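Local coordinates for protein putative lipase (Bacteroides thetaiotaomicron VPI-5482, PDB 3BZW) that probably hydrolyses ester bonds of lipids as an SGNH-type (GDSL-like) lipase or acylhydrolase, perhaps acting on lysophospholipids, at residues Trp24-Thr37 / Glu88-Asp100. Numbering follows the deposited sequence.
With ACT (acetate ion), chain G.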
loop_
_atom_site.group_PDB
_atom_site.type_symbol
_atom_site.label_atom_id
_atom_site.label_comp_id
_atom_site.label_asym_id
_atom_site.label_seq_id
_atom_site.Cartn_x
_atom_site.Cartn_y
_atom_site.Cartn_z
ATOM N N TRP A 24 -35.376 -26.392 -1.138
ATOM C CA TRP A 24 -36.444 -25.502 -1.588
ATOM C C TRP A 24 -37.515 -26.254 -2.379
ATOM O O TRP A 24 -38.540 -25.687 -2.753
ATOM C CB TRP A 24 -35.861 -24.355 -2.433
ATOM C CG TRP A 24 -34.982 -23.427 -1.632
ATOM C CD1 TRP A 24 -33.822 -23.748 -0.994
ATOM C CD2 TRP A 24 -35.236 -22.047 -1.330
ATOM N NE1 TRP A 24 -33.337 -22.660 -0.305
ATOM C CE2 TRP A 24 -34.186 -21.603 -0.495
ATOM C CE3 TRP A 24 -36.249 -21.145 -1.680
ATOM C CZ2 TRP A 24 -34.122 -20.294 -0.002
ATOM C CZ3 TRP A 24 -36.183 -19.839 -1.189
ATOM C CH2 TRP A 24 -35.127 -19.430 -0.359
ATOM N N GLN A 25 -37.273 -27.537 -2.616
ATOM C CA GLN A 25 -38.205 -28.381 -3.355
ATOM C C GLN A 25 -39.608 -28.347 -2.754
ATOM O O GLN A 25 -39.779 -28.597 -1.564
ATOM C CB GLN A 25 -37.693 -29.824 -3.366
ATOM C CG GLN A 25 -38.675 -30.847 -3.919
ATOM C CD GLN A 25 -38.880 -30.716 -5.411
ATOM O OE1 GLN A 25 -37.931 -30.820 -6.188
ATOM N NE2 GLN A 25 -40.125 -30.494 -5.822
ATOM N N GLY A 26 -40.599 -28.029 -3.586
ATOM C CA GLY A 26 -41.987 -27.991 -3.146
ATOM C C GLY A 26 -42.391 -26.877 -2.198
ATOM O O GLY A 26 -43.520 -26.859 -1.714
ATOM N N LYS A 27 -41.488 -25.939 -1.933
ATOM C CA LYS A 27 -41.792 -24.846 -1.018
ATOM C C LYS A 27 -42.541 -23.689 -1.674
ATOM O O LYS A 27 -42.614 -23.590 -2.899
ATOM C CB LYS A 27 -40.503 -24.323 -0.382
ATOM C CG LYS A 27 -39.709 -25.385 0.369
ATOM C CD LYS A 27 -40.534 -26.050 1.461
ATOM C CE LYS A 27 -39.705 -27.094 2.197
ATOM N NZ LYS A 27 -40.526 -27.902 3.146
ATOM N N LYS A 28 -43.108 -22.821 -0.844
ATOM C CA LYS A 28 -43.836 -21.666 -1.341
ATOM C C LYS A 28 -42.971 -20.445 -1.067
ATOM O O LYS A 28 -42.594 -20.180 0.076
ATOM C CB LYS A 28 -45.193 -21.574 -0.644
ATOM C CG LYS A 28 -45.957 -22.887 -0.793
ATOM C CD LYS A 28 -47.445 -22.742 -0.618
ATOM C CE LYS A 28 -48.121 -24.078 -0.908
ATOM N NZ LYS A 28 -49.602 -23.972 -0.880
ATOM N N VAL A 29 -42.650 -19.712 -2.127
ATOM C CA VAL A 29 -41.774 -18.554 -2.011
ATOM C C VAL A 29 -42.369 -17.223 -2.445
ATOM O O VAL A 29 -43.053 -17.129 -3.466
ATOM C CB VAL A 29 -40.473 -18.785 -2.824
ATOM C CG1 VAL A 29 -39.552 -17.583 -2.687
ATOM C CG2 VAL A 29 -39.773 -20.053 -2.342
ATOM N N GLY A 30 -42.098 -16.189 -1.657
ATOM C CA GLY A 30 -42.572 -14.861 -1.992
ATOM C C GLY A 30 -41.455 -14.147 -2.728
ATOM O O GLY A 30 -40.316 -14.145 -2.264
ATOM N N TYR A 31 -41.763 -13.552 -3.876
ATOM C CA TYR A 31 -40.746 -12.847 -4.650
ATOM C C TYR A 31 -40.997 -11.343 -4.665
ATOM O O TYR A 31 -41.953 -10.863 -5.278
ATOM C CB TYR A 31 -40.702 -13.381 -6.084
ATOM C CG TYR A 31 -40.342 -14.851 -6.194
ATOM C CD1 TYR A 31 -41.320 -15.843 -6.108
ATOM C CD2 TYR A 31 -39.022 -15.244 -6.401
ATOM C CE1 TYR A 31 -40.989 -17.198 -6.233
ATOM C CE2 TYR A 31 -38.679 -16.588 -6.524
ATOM C CZ TYR A 31 -39.664 -17.560 -6.442
ATOM O OH TYR A 31 -39.319 -18.885 -6.589
ATOM N N ILE A 32 -40.121 -10.607 -3.991
ATOM C CA ILE A 32 -40.224 -9.157 -3.890
ATOM C C ILE A 32 -39.213 -8.480 -4.812
ATOM O O ILE A 32 -38.056 -8.899 -4.881
ATOM C CB ILE A 32 -39.981 -8.720 -2.421
ATOM C CG1 ILE A 32 -41.121 -9.250 -1.547
ATOM C CG2 ILE A 32 -39.857 -7.198 -2.317
ATOM C CD1 ILE A 32 -40.940 -8.998 -0.065
ATOM N N GLY A 33 -39.649 -7.446 -5.531
ATOM C CA GLY A 33 -38.725 -6.756 -6.420
ATOM C C GLY A 33 -39.298 -5.750 -7.407
ATOM O O GLY A 33 -40.268 -5.044 -7.115
ATOM N N ASP A 34 -38.681 -5.685 -8.586
ATOM C CA ASP A 34 -39.092 -4.748 -9.626
ATOM C C ASP A 34 -39.536 -5.423 -10.924
ATOM O O ASP A 34 -40.048 -6.540 -10.909
ATOM C CB ASP A 34 -37.959 -3.748 -9.914
ATOM C CG ASP A 34 -36.618 -4.429 -10.157
ATOM O OD1 ASP A 34 -36.589 -5.484 -10.824
ATOM O OD2 ASP A 34 -35.588 -3.901 -9.687
ATOM N N SER A 35 -39.337 -4.742 -12.049
ATOM C CA SER A 35 -39.759 -5.279 -13.342
ATOM C C SER A 35 -39.120 -6.609 -13.725
ATOM O O SER A 35 -39.728 -7.415 -14.432
ATOM C CB SER A 35 -39.503 -4.253 -14.449
ATOM O OG SER A 35 -39.903 -4.754 -15.710
ATOM N N ILE A 36 -37.898 -6.846 -13.267
ATOM C CA ILE A 36 -37.218 -8.091 -13.601
ATOM C C ILE A 36 -37.920 -9.276 -12.933
ATOM O O ILE A 36 -37.723 -10.430 -13.316
ATOM C CB ILE A 36 -35.718 -8.007 -13.217
ATOM C CG1 ILE A 36 -35.050 -6.924 -14.080
ATOM C CG2 ILE A 36 -35.031 -9.352 -13.432
ATOM C CD1 ILE A 36 -33.547 -6.801 -13.908
ATOM N N THR A 37 -38.769 -8.973 -11.956
ATOM C CA THR A 37 -39.534 -9.989 -11.239
ATOM C C THR A 37 -41.022 -9.922 -11.636
ATOM O O THR A 37 -41.733 -10.930 -11.604
ATOM C CB THR A 37 -39.389 -9.792 -9.707
ATOM O OG1 THR A 37 -38.062 -10.169 -9.305
ATOM C CG2 THR A 37 -40.407 -10.629 -8.949
ATOM N N GLU A 88 -49.040 -19.390 4.351
ATOM C CA GLU A 88 -48.581 -20.338 3.336
ATOM C C GLU A 88 -47.100 -20.206 2.985
ATOM O O GLU A 88 -46.426 -21.201 2.730
ATOM C CB GLU A 88 -49.371 -20.156 2.036
ATOM C CG GLU A 88 -50.879 -20.192 2.169
ATOM C CD GLU A 88 -51.576 -19.814 0.869
ATOM O OE1 GLU A 88 -51.439 -20.559 -0.126
ATOM O OE2 GLU A 88 -52.255 -18.766 0.842
ATOM N N VAL A 89 -46.603 -18.975 2.964
ATOM C CA VAL A 89 -45.215 -18.724 2.576
ATOM C C VAL A 89 -44.155 -19.391 3.455
ATOM O O VAL A 89 -44.271 -19.416 4.683
ATOM C CB VAL A 89 -44.940 -17.198 2.482
ATOM C CG1 VAL A 89 -44.844 -16.587 3.870
ATOM C CG2 VAL A 89 -43.676 -16.948 1.671
ATOM N N ASP A 90 -43.129 -19.939 2.804
ATOM C CA ASP A 90 -42.029 -20.621 3.487
ATOM C C ASP A 90 -40.735 -19.821 3.455
ATOM O O ASP A 90 -39.955 -19.849 4.403
ATOM C CB ASP A 90 -41.758 -21.986 2.846
ATOM C CG ASP A 90 -42.931 -22.922 2.959
ATOM O OD1 ASP A 90 -43.458 -23.071 4.082
ATOM O OD2 ASP A 90 -43.320 -23.513 1.928
ATOM N N ALA A 91 -40.496 -19.125 2.352
ATOM C CA ALA A 91 -39.280 -18.329 2.212
ATOM C C ALA A 91 -39.556 -17.078 1.390
ATOM O O ALA A 91 -40.586 -16.974 0.723
ATOM C CB ALA A 91 -38.182 -19.163 1.559
ATOM N N ILE A 92 -38.623 -16.136 1.438
ATOM C CA ILE A 92 -38.770 -14.874 0.728
ATOM C C ILE A 92 -37.479 -14.425 0.063
ATOM O O ILE A 92 -36.415 -14.431 0.684
ATOM C CB ILE A 92 -39.210 -13.758 1.698
ATOM C CG1 ILE A 92 -40.521 -14.155 2.371
ATOM C CG2 ILE A 92 -39.362 -12.430 0.951
ATOM C CD1 ILE A 92 -40.983 -13.173 3.407
ATOM N N LEU A 93 -37.580 -14.047 -1.205
ATOM C CA LEU A 93 -36.435 -13.545 -1.950
ATOM C C LEU A 93 -36.683 -12.072 -2.256
ATOM O O LEU A 93 -37.777 -11.694 -2.690
ATOM C CB LEU A 93 -36.245 -14.307 -3.265
ATOM C CG LEU A 93 -35.906 -15.798 -3.210
ATOM C CD1 LEU A 93 -35.602 -16.285 -4.621
ATOM C CD2 LEU A 93 -34.706 -16.037 -2.306
ATOM N N VAL A 94 -35.673 -11.244 -2.015
ATOM C CA VAL A 94 -35.775 -9.813 -2.272
ATOM C C VAL A 94 -34.719 -9.466 -3.319
ATOM O O VAL A 94 -33.522 -9.529 -3.051
ATOM C CB VAL A 94 -35.523 -8.999 -0.989
ATOM C CG1 VAL A 94 -35.787 -7.523 -1.251
ATOM C CG2 VAL A 94 -36.420 -9.516 0.139
ATOM N N PHE A 95 -35.187 -9.102 -4.509
ATOM C CA PHE A 95 -34.337 -8.777 -5.656
ATOM C C PHE A 95 -34.684 -7.328 -6.009
ATOM O O PHE A 95 -35.529 -7.081 -6.863
ATOM C CB PHE A 95 -34.722 -9.737 -6.789
ATOM C CG PHE A 95 -33.797 -9.725 -7.969
ATOM C CD1 PHE A 95 -34.162 -10.380 -9.143
ATOM C CD2 PHE A 95 -32.563 -9.089 -7.914
ATOM C CE1 PHE A 95 -33.312 -10.401 -10.244
ATOM C CE2 PHE A 95 -31.703 -9.105 -9.016
ATOM C CZ PHE A 95 -32.080 -9.761 -10.178
HETATM N N MSE A 96 -34.010 -6.377 -5.365
HETATM C CA MSE A 96 -34.338 -4.965 -5.550
HETATM C C MSE A 96 -33.141 -4.016 -5.471
HETATM O O MSE A 96 -32.130 -4.333 -4.850
HETATM C CB MSE A 96 -35.337 -4.578 -4.454
HETATM C CG MSE A 96 -35.941 -3.191 -4.561
HETATM SE SE MSE A 96 -37.447 -3.188 -5.744
HETATM C CE MSE A 96 -38.827 -3.697 -4.467
ATOM N N GLY A 97 -33.265 -2.844 -6.094
ATOM C CA GLY A 97 -32.192 -1.870 -6.013
ATOM C C GLY A 97 -31.731 -1.200 -7.290
ATOM O O GLY A 97 -31.235 -0.073 -7.251
ATOM N N THR A 98 -31.890 -1.866 -8.425
ATOM C CA THR A 98 -31.436 -1.267 -9.672
ATOM C C THR A 98 -32.160 0.052 -9.969
ATOM O O THR A 98 -31.588 0.959 -10.575
ATOM C CB THR A 98 -31.579 -2.260 -10.854
ATOM O OG1 THR A 98 -30.604 -1.939 -11.854
ATOM C CG2 THR A 98 -32.971 -2.191 -11.468
ATOM N N ASN A 99 -33.408 0.172 -9.524
ATOM C CA ASN A 99 -34.155 1.403 -9.754
ATOM C C ASN A 99 -33.729 2.524 -8.799
ATOM O O ASN A 99 -33.895 3.706 -9.106
ATOM C CB ASN A 99 -35.663 1.147 -9.654
ATOM C CG ASN A 99 -36.198 0.352 -10.838
ATOM O OD1 ASN A 99 -35.828 0.609 -11.985
ATOM N ND2 ASN A 99 -37.082 -0.604 -10.567
ATOM N N ASP A 100 -33.199 2.161 -7.635
ATOM C CA ASP A 100 -32.719 3.173 -6.697
ATOM C C ASP A 100 -31.521 3.842 -7.374
ATOM O O ASP A 100 -31.330 5.058 -7.282
ATOM C CB ASP A 100 -32.291 2.529 -5.378
ATOM C CG ASP A 100 -33.470 2.012 -4.574
ATOM O OD1 ASP A 100 -33.903 2.706 -3.628
ATOM O OD2 ASP A 100 -33.971 0.914 -4.901
HETATM C C ACT G . -37.269 -2.060 -13.564
HETATM O O ACT G . -37.458 -1.563 -14.659
HETATM O OXT ACT G . -38.140 -2.001 -12.712
HETATM C CH3 ACT G . -35.968 -2.762 -13.266
HETATM O O HOH W 1 -50.316 -22.016 -2.364
HETATM O O HOH W 2 -36.612 -7.836 -9.287
HETATM O O HOH W 3 -35.215 -1.859 -8.016
HETATM O O HOH W 4 -32.949 -4.637 -8.852
#
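Asp34 and Asn99 meet just past the parallel strands 28-33 and 91-95, the second leading through the N-cap Gly97 into a helix. Asp34 CB sits 3.3 Å from Asn99 ND2 and equally close to acetate OXT. Its chi1 (50°) puts CG between the backbone N and carbonyl carbon, and the two oxygens take different partners. OD1 folds back to accept from Ile36 N, an Asx turn; OD2 passes Thr98 CG2 at 3.6 Å and accepts from two waters, which accept from Gly97 N, Thr98 N and Asn99 N. Replacing this aspartate with an alanine would probably cost both waters this acceptor and Ile36 N its side-chain partner. This is the SGNH-hydrolase layout: Asp34-Ser35 follows strand 28-33 of the central parallel sheet, as in the GDSL motif, and Gly97-Thr98-Asn99 follows strand 91-95. Ser35 N and Asn99 ND2 donate to acetate OXT, the latter at 2.8 Å and nearly straight (175°); Gly68 N and His242 NE2 also hold the ion, so it probably marks the active site. Backbone bonds from Gly30 N-Ala91 O to Phe95 N-Ile32 O lace the strands; Leu93 CD1 lies against Tyr31 CE2 (3.6 Å), Leu93 CD2 reaches Trp24 CH2, and Asp90 OD2 accepts from Lys28 N.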